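Local coordinates for superoxide dismutase [Mn/Fe] (Aeropyrum pernix, PDB 3AK2), which catalyses the dismutation of superoxide to oxygen and hydrogen peroxide and is cambialistic, working with either manganese or iron, here with manganese bound, at residues P84-P89 and W187-W192; A134-T139 and A156-I161; K123-V128 and Q146-N151; V2-Y7 and G42-L47. All blocks are in the same frame, centred on the assembly; numbering follows the deposited sequence.

In the fold
From the N terminus, contact 4 closes first: helix 25-54 brings 42-47 back against the extended start of the chain, 2-7. It is complete before the others begin. Contact 1 opens after helix 62-82 and closes just before helix 192-205, joining the alpha-hairpin region to the C-terminal one. Its long loop encloses contacts 2 and 3, which cross along the chain. Contact 2 pairs two strands of the antiparallel sheet, 129-136 and 159-165, and contact 3 ties the loop leading into 129-136 to the end of its neighbour 141-148. Contacts 1 and 2 meet where Asn-85 ND2 reaches Ile-161 O. Contacts 2, 3 and 4 all touch the second subunit.

Contact 1 (P84-P89 and W187-W192); sequences PNMAPP and WNVVNW
Met-86 and Val-190 form a single beta bridge that joins the loop after helix 62-82 of this superoxide dismutase to the loop before helix 192-205, and the residues flanking Val-190, Val-189 and Asn-191, carry most of the contact. Two backbone bonds hold the bridge: Ala-87 N to Val-189 O at 2.8 Å, and Asn-191 N to Asn-85 O at 2.7 Å, the second almost straight at 174°. Asn-191 adds a third. Its CG is anti to the backbone N (chi1 -175°), and ND2 donates to Pro-84 O at 3.0 Å, nearly along the C=O axis although the N-H is bent to 138°. OD1 makes a weak cap on Asp-194 N, at the start of helix 192-205. An alanine in place of Asn-191 would keep CB against Ala-87 CB, but would probably leave Pro-84 O without this donor and the helix without its side-chain cap. Asn-85 turns the other way, its amide bonded to Asp-194, Ile-161 and Val-163. Val-189 supplies the apolar part. It lies side by side with Met-86 and with Pro-89, its CG2 3.9 Å from Met-86 SD and its CG1 4.1 Å from Pro-89 CD.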
loop_
_atom_site.group_PDB
_atom_site.type_symbol
_atom_site.label_atom_id
_atom_site.label_comp_id
_atom_site.label_asym_id
_atom_site.label_seq_id
_atom_site.Cartn_x
_atom_site.Cartn_y
_atom_site.Cartn_z
ATOM N N PRO A 84 -20.607 6.466 17.199
ATOM C CA PRO A 84 -20.764 6.634 18.651
ATOM C C PRO A 84 -19.570 7.292 19.350
ATOM O O PRO A 84 -19.703 7.734 20.498
ATOM C CB PRO A 84 -20.969 5.204 19.154
ATOM C CG PRO A 84 -20.306 4.340 18.133
ATOM C CD PRO A 84 -20.507 5.044 16.823
ATOM N N ASN A 85 -18.422 7.361 18.675
ATOM C CA ASN A 85 -17.283 8.155 19.151
ATOM C C ASN A 85 -17.609 9.647 19.195
ATOM O O ASN A 85 -16.834 10.431 19.746
ATOM C CB ASN A 85 -16.071 7.989 18.227
ATOM C CG ASN A 85 -15.158 6.818 18.594
ATOM O OD1 ASN A 85 -14.210 6.547 17.859
ATOM N ND2 ASN A 85 -15.411 6.146 19.717
ATOM N N MET A 86 -18.728 10.041 18.588
ATOM C CA MET A 86 -19.160 11.437 18.588
ATOM C C MET A 86 -20.514 11.568 19.270
ATOM O O MET A 86 -21.229 10.583 19.446
ATOM C CB MET A 86 -19.228 11.993 17.163
ATOM C CG MET A 86 -17.886 11.981 16.447
ATOM S SD MET A 86 -17.902 12.678 14.785
ATOM C CE MET A 86 -18.911 11.482 13.899
ATOM N N ALA A 87 -20.845 12.793 19.668
ATOM C CA ALA A 87 -22.127 13.092 20.297
ATOM C C ALA A 87 -22.420 14.570 20.099
ATOM O O ALA A 87 -21.490 15.358 19.910
ATOM C CB ALA A 87 -22.087 12.746 21.787
ATOM N N PRO A 88 -23.713 14.958 20.140
ATOM C CA PRO A 88 -24.055 16.372 20.011
ATOM C C PRO A 88 -23.284 17.209 21.032
ATOM O O PRO A 88 -23.089 16.755 22.165
ATOM C CB PRO A 88 -25.557 16.398 20.322
ATOM C CG PRO A 88 -26.036 15.045 19.955
ATOM C CD PRO A 88 -24.912 14.115 20.306
ATOM N N PRO A 89 -22.833 18.415 20.633
ATOM C CA PRO A 89 -22.052 19.271 21.537
ATOM C C PRO A 89 -22.727 19.404 22.904
ATOM O O PRO A 89 -23.936 19.630 22.977
ATOM C CB PRO A 89 -22.027 20.620 20.817
ATOM C CG PRO A 89 -22.254 20.303 19.380
ATOM C CD PRO A 89 -23.049 19.039 19.313
ATOM N N TRP A 187 -12.928 17.903 17.802
ATOM C CA TRP A 187 -12.791 17.730 19.249
ATOM C C TRP A 187 -14.041 18.147 20.022
ATOM O O TRP A 187 -14.325 17.601 21.085
ATOM C CB TRP A 187 -11.573 18.489 19.775
ATOM C CG TRP A 187 -10.293 17.904 19.291
ATOM C CD1 TRP A 187 -9.506 18.376 18.282
ATOM C CD2 TRP A 187 -9.662 16.713 19.770
ATOM N NE1 TRP A 187 -8.415 17.556 18.107
ATOM C CE2 TRP A 187 -8.485 16.531 19.012
ATOM C CE3 TRP A 187 -9.974 15.785 20.774
ATOM C CZ2 TRP A 187 -7.618 15.452 19.223
ATOM C CZ3 TRP A 187 -9.111 14.715 20.984
ATOM C CH2 TRP A 187 -7.944 14.562 20.212
ATOM N N ASN A 188 -14.793 19.094 19.467
ATOM C CA ASN A 188 -15.999 19.602 20.121
ATOM C C ASN A 188 -17.180 18.638 20.125
ATOM O O ASN A 188 -18.183 18.884 20.801
ATOM C CB ASN A 188 -16.401 20.937 19.503
ATOM C CG ASN A 188 -15.355 22.002 19.709
ATOM O OD1 ASN A 188 -15.075 22.399 20.840
ATOM N ND2 ASN A 188 -14.759 22.465 18.618
ATOM N N VAL A 189 -17.059 17.537 19.381
ATOM C CA VAL A 189 -18.110 16.515 19.353
ATOM C C VAL A 189 -17.649 15.121 19.814
ATOM O O VAL A 189 -18.406 14.158 19.724
ATOM C CB VAL A 189 -18.818 16.419 17.961
ATOM C CG1 VAL A 189 -19.513 17.734 17.605
ATOM C CG2 VAL A 189 -17.838 15.998 16.861
ATOM N N VAL A 190 -16.424 15.017 20.325
ATOM C CA VAL A 190 -15.925 13.728 20.817
ATOM C C VAL A 190 -16.738 13.257 22.021
ATOM O O VAL A 190 -16.923 13.999 22.988
ATOM C CB VAL A 190 -14.421 13.770 21.177
ATOM C CG1 VAL A 190 -13.989 12.476 21.868
ATOM C CG2 VAL A 190 -13.589 14.008 19.933
ATOM N N ASN A 191 -17.229 12.026 21.940
ATOM C CA ASN A 191 -18.011 11.415 23.001
ATOM C C ASN A 191 -17.101 10.643 23.953
ATOM O O ASN A 191 -16.886 9.438 23.793
ATOM C CB ASN A 191 -19.066 10.492 22.383
ATOM C CG ASN A 191 -20.011 9.899 23.406
ATOM O OD1 ASN A 191 -19.943 10.203 24.600
ATOM N ND2 ASN A 191 -20.913 9.046 22.938
ATOM N N TRP A 192 -16.560 11.342 24.948
ATOM C CA TRP A 192 -15.610 10.718 25.867
ATOM C C TRP A 192 -16.224 9.591 26.694
ATOM O O TRP A 192 -15.518 8.674 27.108
ATOM C CB TRP A 192 -14.918 11.763 26.747
ATOM C CG TRP A 192 -13.964 12.604 25.969
ATOM C CD1 TRP A 192 -14.101 13.924 25.662
ATOM C CD2 TRP A 192 -12.741 12.173 25.354
ATOM N NE1 TRP A 192 -13.034 14.349 24.910
ATOM C CE2 TRP A 192 -12.183 13.294 24.705
ATOM C CE3 TRP A 192 -12.056 10.950 25.299
ATOM C CZ2 TRP A 192 -10.970 13.233 24.010
ATOM C CZ3 TRP A 192 -10.852 10.889 24.602
ATOM C CH2 TRP A 192 -10.323 12.024 23.969
#

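Contact 2 (A134-T139 and A156-I161); sequences AFDPLT and AGLVPI
Asp-136 holds CG anti to its backbone N (chi1 174°) and Leu-158 holds CG anti to its carbonyl carbon (chi1 -59°); the two side chains cross obliquely, with Leu-158 CD2 3.7 Å from Asp-136 CB. At its root, Leu-158 CB rests on Ala-134 CB at 3.8 Å. The backbones here belong to the three-stranded antiparallel sheet of the C-terminal domain, the central strand 129-136 meeting the outer strand 159-165. Phe-135 and Val-159 are the hydrogen-bonded pair, Phe-135 N to Val-159 O at 2.8 Å and Val-159 N to Phe-135 O at 2.9 Å; Ala-134 and Pro-160 are the non-hydrogen-bonded pair. The ring of Phe-135 leads away from this pairing to Leu-199, Ala-202 and Leu-203 of helix 192-205. Beyond the strand, Pro-137 CD packs on Gly-157 O at 3.3 Å. Gly-157 has a positive phi of 85°, and a side chain there would point at the proline ring. The carboxylate of Asp-136 is gripped at both oxygens: OD2 takes Leu-138 N at 2.9 Å, an Asx turn, and Tyr-73 OH of the second subunit, while OD1 takes Thr-139 OG1 at 2.8 Å and Tyr-7 OH of that neighbour.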
loop_
_atom_site.group_PDB
_atom_site.type_symbol
_atom_site.label_atom_id
_atom_site.label_comp_id
_atom_site.label_asym_id
_atom_site.label_seq_id
_atom_site.Cartn_x
_atom_site.Cartn_y
_atom_site.Cartn_z
ATOM N N ALA A 134 -5.701 3.669 20.026
ATOM C CA ALA A 134 -5.945 2.254 20.231
ATOM C C ALA A 134 -5.428 1.777 21.576
ATOM O O ALA A 134 -4.522 2.380 22.155
ATOM C CB ALA A 134 -5.313 1.435 19.102
ATOM N N PHE A 135 -6.029 0.696 22.055
ATOM C CA PHE A 135 -5.552 -0.030 23.219
ATOM C C PHE A 135 -4.695 -1.205 22.758
ATOM O O PHE A 135 -5.136 -2.035 21.964
ATOM C CB PHE A 135 -6.735 -0.530 24.050
ATOM C CG PHE A 135 -6.343 -1.208 25.334
ATOM C CD1 PHE A 135 -6.085 -0.457 26.474
ATOM C CD2 PHE A 135 -6.251 -2.595 25.410
ATOM C CE1 PHE A 135 -5.739 -1.077 27.672
ATOM C CE2 PHE A 135 -5.905 -3.220 26.603
ATOM C CZ PHE A 135 -5.652 -2.456 27.733
ATOM N N ASP A 136 -3.466 -1.262 23.257
ATOM C CA ASP A 136 -2.524 -2.323 22.920
ATOM C C ASP A 136 -2.657 -3.495 23.896
ATOM O O ASP A 136 -2.321 -3.351 25.069
ATOM C CB ASP A 136 -1.099 -1.755 22.937
ATOM C CG ASP A 136 -0.031 -2.813 22.732
ATOM O OD1 ASP A 136 1.152 -2.483 22.962
ATOM O OD2 ASP A 136 -0.357 -3.954 22.347
ATOM N N PRO A 137 -3.124 -4.667 23.418
ATOM C CA PRO A 137 -3.290 -5.813 24.320
ATOM C C PRO A 137 -1.973 -6.338 24.897
ATOM O O PRO A 137 -1.987 -6.974 25.946
ATOM C CB PRO A 137 -3.932 -6.878 23.424
ATOM C CG PRO A 137 -3.527 -6.501 22.035
ATOM C CD PRO A 137 -3.516 -5.000 22.035
ATOM N N LEU A 138 -0.853 -6.078 24.223
ATOM C CA LEU A 138 0.444 -6.594 24.670
ATOM C C LEU A 138 1.003 -5.852 25.883
ATOM O O LEU A 138 1.744 -6.433 26.681
ATOM C CB LEU A 138 1.467 -6.575 23.527
ATOM C CG LEU A 138 1.147 -7.363 22.250
ATOM C CD1 LEU A 138 2.327 -7.276 21.304
ATOM C CD2 LEU A 138 0.803 -8.823 22.524
ATOM N N THR A 139 0.652 -4.574 26.009
ATOM C CA THR A 139 1.163 -3.721 27.084
ATOM C C THR A 139 0.059 -3.128 27.957
ATOM O O THR A 139 0.348 -2.503 28.979
ATOM C CB THR A 139 1.993 -2.543 26.528
ATOM O OG1 THR A 139 1.181 -1.759 25.643
ATOM C CG2 THR A 139 3.237 -3.034 25.792
ATOM N N ALA A 156 -2.791 -6.030 13.560
ATOM C CA ALA A 156 -3.472 -6.931 14.468
ATOM C C ALA A 156 -3.307 -6.426 15.899
ATOM O O ALA A 156 -2.411 -5.624 16.193
ATOM C CB ALA A 156 -2.898 -8.326 14.337
ATOM N N GLY A 157 -4.196 -6.886 16.772
ATOM C CA GLY A 157 -4.086 -6.638 18.210
ATOM C C GLY A 157 -4.675 -5.329 18.688
ATOM O O GLY A 157 -5.629 -5.315 19.465
ATOM N N LEU A 158 -4.101 -4.225 18.220
ATOM C CA LEU A 158 -4.551 -2.891 18.610
ATOM C C LEU A 158 -6.055 -2.730 18.454
ATOM O O LEU A 158 -6.612 -3.014 17.394
ATOM C CB LEU A 158 -3.832 -1.823 17.789
ATOM C CG LEU A 158 -2.305 -1.791 17.868
ATOM C CD1 LEU A 158 -1.775 -0.659 17.007
ATOM C CD2 LEU A 158 -1.810 -1.652 19.297
ATOM N N VAL A 159 -6.702 -2.280 19.524
ATOM C CA VAL A 159 -8.149 -2.110 19.552
ATOM C C VAL A 159 -8.472 -0.622 19.459
ATOM O O VAL A 159 -8.228 0.106 20.422
ATOM C CB VAL A 159 -8.742 -2.656 20.871
ATOM C CG1 VAL A 159 -10.256 -2.448 20.910
ATOM C CG2 VAL A 159 -8.383 -4.127 21.060
ATOM N N PRO A 160 -9.011 -0.152 18.314
ATOM C CA PRO A 160 -9.392 1.261 18.237
ATOM C C PRO A 160 -10.473 1.613 19.253
ATOM O O PRO A 160 -11.504 0.937 19.322
ATOM C CB PRO A 160 -9.929 1.409 16.803
ATOM C CG PRO A 160 -9.338 0.270 16.051
ATOM C CD PRO A 160 -9.283 -0.856 17.048
ATOM N N ILE A 161 -10.215 2.643 20.056
ATOM C CA ILE A 161 -11.219 3.142 21.003
ATOM C C ILE A 161 -11.728 4.540 20.645
ATOM O O ILE A 161 -12.816 4.940 21.075
ATOM C CB ILE A 161 -10.746 3.071 22.485
ATOM C CG1 ILE A 161 -9.543 3.989 22.748
ATOM C CG2 ILE A 161 -10.455 1.620 22.876
ATOM C CD1 ILE A 161 -9.216 4.183 24.233
#

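Contact 3 (K123-V128 and Q146-N151); sequences KTVEGV and QVEKHN. With EDO (1,2-ethanediol), chain F.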
loop_
_atom_site.group_PDB
_atom_site.type_symbol
_atom_site.label_atom_id
_atom_site.label_comp_id
_atom_site.label_asym_id
_atom_site.label_seq_id
_atom_site.Cartn_x
_atom_site.Cartn_y
_atom_site.Cartn_z
ATOM N N LYS A 123 -4.175 15.073 10.960
ATOM C CA LYS A 123 -3.953 16.069 9.919
ATOM C C LYS A 123 -3.005 15.581 8.833
ATOM O O LYS A 123 -3.169 15.927 7.657
ATOM C CB LYS A 123 -3.433 17.376 10.521
ATOM C CG LYS A 123 -4.505 18.169 11.249
ATOM C CD LYS A 123 -3.924 19.401 11.920
ATOM C CE LYS A 123 -4.864 19.939 12.986
ATOM N NZ LYS A 123 -4.269 21.100 13.711
ATOM N N THR A 124 -2.026 14.771 9.226
ATOM C CA THR A 124 -0.954 14.382 8.312
ATOM C C THR A 124 -1.122 12.993 7.686
ATOM O O THR A 124 -0.172 12.447 7.125
ATOM C CB THR A 124 0.430 14.495 8.982
ATOM O OG1 THR A 124 0.508 13.595 10.095
ATOM C CG2 THR A 124 0.711 15.944 9.438
ATOM N N VAL A 125 -2.322 12.425 7.768
ATOM C CA VAL A 125 -2.609 11.205 7.016
ATOM C C VAL A 125 -2.390 11.525 5.540
ATOM O O VAL A 125 -2.890 12.528 5.027
ATOM C CB VAL A 125 -4.041 10.690 7.260
ATOM C CG1 VAL A 125 -4.379 9.570 6.292
ATOM C CG2 VAL A 125 -4.188 10.201 8.696
ATOM N N GLU A 126 -1.610 10.686 4.869
ATOM C CA GLU A 126 -1.308 10.906 3.468
ATOM C C GLU A 126 -2.374 10.238 2.608
ATOM O O GLU A 126 -2.550 9.023 2.659
ATOM C CB GLU A 126 0.067 10.352 3.147
ATOM C CG GLU A 126 0.564 10.751 1.786
ATOM C CD GLU A 126 1.965 10.272 1.556
ATOM O OE1 GLU A 126 2.889 11.114 1.609
ATOM O OE2 GLU A 126 2.138 9.051 1.343
ATOM N N GLY A 127 -3.078 11.033 1.810
ATOM C CA GLY A 127 -4.284 10.552 1.141
ATOM C C GLY A 127 -5.422 10.472 2.140
ATOM O O GLY A 127 -5.489 11.255 3.088
ATOM N N VAL A 128 -6.323 9.525 1.937
ATOM C CA VAL A 128 -7.455 9.382 2.836
ATOM C C VAL A 128 -7.148 8.336 3.906
ATOM O O VAL A 128 -6.318 7.447 3.698
ATOM C CB VAL A 128 -8.744 9.051 2.074
ATOM C CG1 VAL A 128 -9.123 10.212 1.157
ATOM C CG2 VAL A 128 -8.601 7.760 1.276
ATOM N N GLN A 146 -1.824 6.051 12.496
ATOM C CA GLN A 146 -2.635 6.379 11.331
ATOM C C GLN A 146 -3.045 5.116 10.601
ATOM O O GLN A 146 -2.325 4.100 10.619
ATOM C CB GLN A 146 -1.849 7.219 10.336
ATOM C CG GLN A 146 -1.415 8.573 10.833
ATOM C CD GLN A 146 -0.526 9.281 9.837
ATOM O OE1 GLN A 146 0.136 8.647 9.013
ATOM N NE2 GLN A 146 -0.498 10.608 9.909
ATOM N N VAL A 147 -4.184 5.197 9.928
ATOM C CA VAL A 147 -4.592 4.174 8.977
ATOM C C VAL A 147 -4.855 4.870 7.644
ATOM O O VAL A 147 -5.521 5.908 7.609
ATOM C CB VAL A 147 -5.848 3.413 9.472
ATOM C CG1 VAL A 147 -6.385 2.472 8.401
ATOM C CG2 VAL A 147 -5.546 2.650 10.763
ATOM N N GLU A 148 -4.307 4.323 6.559
ATOM C CA GLU A 148 -4.590 4.817 5.208
ATOM C C GLU A 148 -5.698 3.966 4.592
ATOM O O GLU A 148 -5.831 2.785 4.925
ATOM C CB GLU A 148 -3.321 4.814 4.351
ATOM C CG GLU A 148 -2.331 5.900 4.772
ATOM C CD GLU A 148 -1.051 5.934 3.953
ATOM O OE1 GLU A 148 -0.055 6.482 4.468
ATOM O OE2 GLU A 148 -1.033 5.421 2.806
ATOM N N LYS A 149 -6.494 4.556 3.700
ATOM C CA LYS A 149 -7.761 3.945 3.288
ATOM C C LYS A 149 -8.491 3.499 4.557
ATOM O O LYS A 149 -8.659 4.307 5.466
ATOM C CB LYS A 149 -7.556 2.796 2.287
ATOM C CG LYS A 149 -6.993 3.248 0.933
ATOM C CD LYS A 149 -7.248 2.243 -0.197
ATOM C CE LYS A 149 -6.485 0.947 -0.033
ATOM N NZ LYS A 149 -6.683 0.140 -1.268
ATOM N N HIS A 150 -8.901 2.233 4.629
ATOM C CA HIS A 150 -9.441 1.666 5.867
ATOM C C HIS A 150 -8.572 0.561 6.420
ATOM O O HIS A 150 -8.783 0.108 7.546
ATOM C CB HIS A 150 -10.826 1.090 5.619
ATOM C CG HIS A 150 -11.801 2.095 5.126
ATOM N ND1 HIS A 150 -12.592 1.897 4.014
ATOM C CD2 HIS A 150 -12.103 3.324 5.595
ATOM C CE1 HIS A 150 -13.343 2.969 3.825
ATOM N NE2 HIS A 150 -13.063 3.848 4.769
ATOM N N ASN A 151 -7.595 0.132 5.626
ATOM C CA ASN A 151 -6.986 -1.186 5.794
ATOM C C ASN A 151 -5.523 -1.182 5.391
ATOM O O ASN A 151 -5.012 -2.182 4.902
ATOM C CB ASN A 151 -7.751 -2.219 4.955
ATOM C CG ASN A 151 -7.686 -1.926 3.463
ATOM O OD1 ASN A 151 -7.550 -0.771 3.040
ATOM N ND2 ASN A 151 -7.795 -2.971 2.658
HETATM C C1 EDO F . -3.181 3.528 -1.019
HETATM O O1 EDO F . -4.542 3.457 -1.456
HETATM C C2 EDO F . -3.145 3.602 0.500
HETATM O O2 EDO F . -3.056 4.976 0.893
HETATM O O HOH W 1 -0.445 8.518 6.289
#
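Lys-149 N donates to Val-128 O at 2.9 Å, tying the end of strand 141-148 to the residue just before strand 129-136. This is the open end of the beta-hairpin those two strands form, where the chain enters it from helix 111-123. Farther along, Val-125 and Gln-146 slide past each other in opposite directions, Val-125 CG2 lying 3.9 Å from Gln-146 CG, which stands anti to its carbonyl carbon (chi1 -63°). The amide of Gln-146 is held at both ends: NE2 donates to Ala-121 O, and OE1 accepts from a water at 2.8 Å. That water also accepts from Glu-126 N at 2.8 Å and donates to Glu-148 OE1 at 2.8 Å, so one molecule stitches the loop to two side chains of the strand. Glu-126 and Glu-148 bring like charges close, with OE2 of Glu-126 4.6 Å from OE1 of Glu-148. Arg-67 of the second subunit bridges those two oxygens, and Lys-149 of the third subunit forms salt bridges with OE2 of each glutamate, which would be expected to offset the repulsion. The Lys-149 of this chain reciprocates across the interface. A 1,2-ethanediol, probably from the crystallisation liquor, sits beside it, with O1 3.2 Å from Lys-149 CD. The diol also bonds to Glu-148 OE2 of the third subunit, and its O2 donates to Glu-148 OE2 of this chain at 2.8 Å.

Contact 4 (V2-Y7 and G42-L47); sequences VSFKRY and GANAAL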
loop_
_atom_site.group_PDB
_atom_site.type_symbol
_atom_site.label_atom_id
_atom_site.label_comp_id
_atom_site.label_asym_id
_atom_site.label_seq_id
_atom_site.Cartn_x
_atom_site.Cartn_y
_atom_site.Cartn_z
ATOM N N VAL A 2 -23.240 -23.191 6.929
ATOM C CA VAL A 2 -24.271 -22.190 7.206
ATOM C C VAL A 2 -23.890 -20.890 6.501
ATOM O O VAL A 2 -22.731 -20.473 6.549
ATOM C CB VAL A 2 -24.426 -21.928 8.730
ATOM C CG1 VAL A 2 -25.571 -20.952 9.004
ATOM C CG2 VAL A 2 -24.653 -23.230 9.490
ATOM N N SER A 3 -24.861 -20.262 5.841
ATOM C CA SER A 3 -24.629 -18.992 5.156
ATOM C C SER A 3 -24.172 -17.924 6.143
ATOM O O SER A 3 -24.699 -17.829 7.255
ATOM C CB SER A 3 -25.887 -18.528 4.423
ATOM O OG SER A 3 -25.569 -17.502 3.496
ATOM N N PHE A 4 -23.189 -17.128 5.726
ATOM C CA PHE A 4 -22.598 -16.099 6.580
ATOM C C PHE A 4 -23.629 -15.125 7.129
ATOM O O PHE A 4 -24.629 -14.819 6.468
ATOM C CB PHE A 4 -21.482 -15.344 5.840
ATOM C CG PHE A 4 -21.969 -14.411 4.756
ATOM C CD1 PHE A 4 -22.254 -14.887 3.477
ATOM C CD2 PHE A 4 -22.110 -13.048 5.010
ATOM C CE1 PHE A 4 -22.689 -14.023 2.472
ATOM C CE2 PHE A 4 -22.543 -12.174 4.014
ATOM C CZ PHE A 4 -22.832 -12.663 2.742
ATOM N N LYS A 5 -23.381 -14.652 8.349
ATOM C CA LYS A 5 -24.178 -13.579 8.919
ATOM C C LYS A 5 -23.792 -12.286 8.214
ATOM O O LYS A 5 -22.615 -11.915 8.172
ATOM C CB LYS A 5 -23.969 -13.466 10.434
ATOM C CG LYS A 5 -24.797 -12.362 11.086
ATOM C CD LYS A 5 -24.724 -12.416 12.605
ATOM C CE LYS A 5 -25.433 -11.225 13.243
ATOM N NZ LYS A 5 -26.910 -11.242 13.032
ATOM N N ARG A 6 -24.795 -11.625 7.650
ATOM C CA ARG A 6 -24.593 -10.396 6.896
ATOM C C ARG A 6 -24.274 -9.238 7.816
ATOM O O ARG A 6 -24.815 -9.139 8.923
ATOM C CB ARG A 6 -25.848 -10.050 6.090
ATOM C CG ARG A 6 -25.873 -10.590 4.672
ATOM C CD ARG A 6 -26.004 -12.099 4.642
ATOM N NE ARG A 6 -26.139 -12.601 3.278
ATOM C CZ ARG A 6 -26.067 -13.884 2.941
ATOM N NH1 ARG A 6 -25.845 -14.809 3.868
ATOM N NH2 ARG A 6 -26.200 -14.242 1.670
ATOM N N TYR A 7 -23.391 -8.361 7.348
ATOM C CA TYR A 7 -23.179 -7.072 7.993
ATOM C C TYR A 7 -24.378 -6.185 7.708
ATOM O O TYR A 7 -25.049 -6.337 6.686
ATOM C CB TYR A 7 -21.873 -6.433 7.501
ATOM C CG TYR A 7 -20.702 -7.343 7.760
ATOM C CD1 TYR A 7 -20.085 -8.030 6.718
ATOM C CD2 TYR A 7 -20.248 -7.567 9.059
ATOM C CE1 TYR A 7 -19.026 -8.893 6.962
ATOM C CE2 TYR A 7 -19.201 -8.435 9.309
ATOM C CZ TYR A 7 -18.596 -9.095 8.260
ATOM O OH TYR A 7 -17.554 -9.959 8.497
ATOM N N GLY A 42 -20.328 -3.848 0.203
ATOM C CA GLY A 42 -19.094 -4.403 -0.338
ATOM C C GLY A 42 -18.572 -5.583 0.459
ATOM O O GLY A 42 -18.056 -6.546 -0.113
ATOM N N ALA A 43 -18.692 -5.509 1.782
ATOM C CA ALA A 43 -18.248 -6.601 2.641
ATOM C C ALA A 43 -19.124 -7.829 2.423
ATOM O O ALA A 43 -18.617 -8.947 2.278
ATOM C CB ALA A 43 -18.254 -6.169 4.103
ATOM N N ASN A 44 -20.435 -7.615 2.366
ATOM C CA ASN A 44 -21.362 -8.707 2.071
ATOM C C ASN A 44 -21.145 -9.336 0.696
ATOM O O ASN A 44 -21.204 -10.558 0.561
ATOM C CB ASN A 44 -22.813 -8.250 2.245
ATOM C CG ASN A 44 -23.172 -8.000 3.698
ATOM O OD1 ASN A 44 -22.578 -8.589 4.600
ATOM N ND2 ASN A 44 -24.157 -7.141 3.931
ATOM N N ALA A 45 -20.880 -8.504 -0.312
ATOM C CA ALA A 45 -20.655 -8.987 -1.674
ATOM C C ALA A 45 -19.419 -9.883 -1.738
ATOM O O ALA A 45 -19.417 -10.900 -2.433
ATOM C CB ALA A 45 -20.530 -7.821 -2.650
ATOM N N ALA A 46 -18.369 -9.512 -1.011
ATOM C CA ALA A 46 -17.165 -10.338 -0.967
ATOM C C ALA A 46 -17.440 -11.690 -0.319
ATOM O O ALA A 46 -16.998 -12.727 -0.815
ATOM C CB ALA A 46 -16.047 -9.621 -0.246
ATOM N N LEU A 47 -18.186 -11.687 0.782
ATOM C CA LEU A 47 -18.513 -12.939 1.456
ATOM C C LEU A 47 -19.428 -13.827 0.617
ATOM O O LEU A 47 -19.339 -15.051 0.683
ATOM C CB LEU A 47 -19.095 -12.687 2.851
ATOM C CG LEU A 47 -18.095 -12.159 3.894
ATOM C CD1 LEU A 47 -18.789 -11.941 5.221
ATOM C CD2 LEU A 47 -16.894 -13.084 4.070
#
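Leu-47 packs closely under Phe-4, its CB 3.5 Å from the ring centroid and 5° off the ring normal, a CH-pi contact over the face. Phe-4 CB points toward the helix, and CG takes the crowded position between backbone N and carbonyl carbon (chi1 72°). Leu-47 CD1 is shared, 3.5 Å from Phe-4 CD2 and 3.5 Å from Tyr-7 CE1. Asn-44 clasps the backbone of Tyr-7 with both ends of its amide: OD1 accepts from Tyr-7 N at 2.9 Å on a lone pair, and ND2 donates to Tyr-7 O at 3.0 Å. The extended N-terminal arm is thereby pinned to helix 25-54, the first long helix of the alpha-hairpin domain, while Phe-69 of helix 62-82 packs on Tyr-7 and Leu-47. The solvent side is looser. There the exposed Arg-6 lays NH1 3.5 Å above the opposite face of Phe-4, toward the rim, and bonds it to Ser-3 OG at 2.7 Å and to Phe-4 O. An alanine in place of Phe-4 would probably open a gap beside Leu-47 and let the Arg-6 guanidinium, deprived of the ring beneath it, shift more freely. Tyr-7 OH bonds to Asp-136 and Arg-143 of the second subunit.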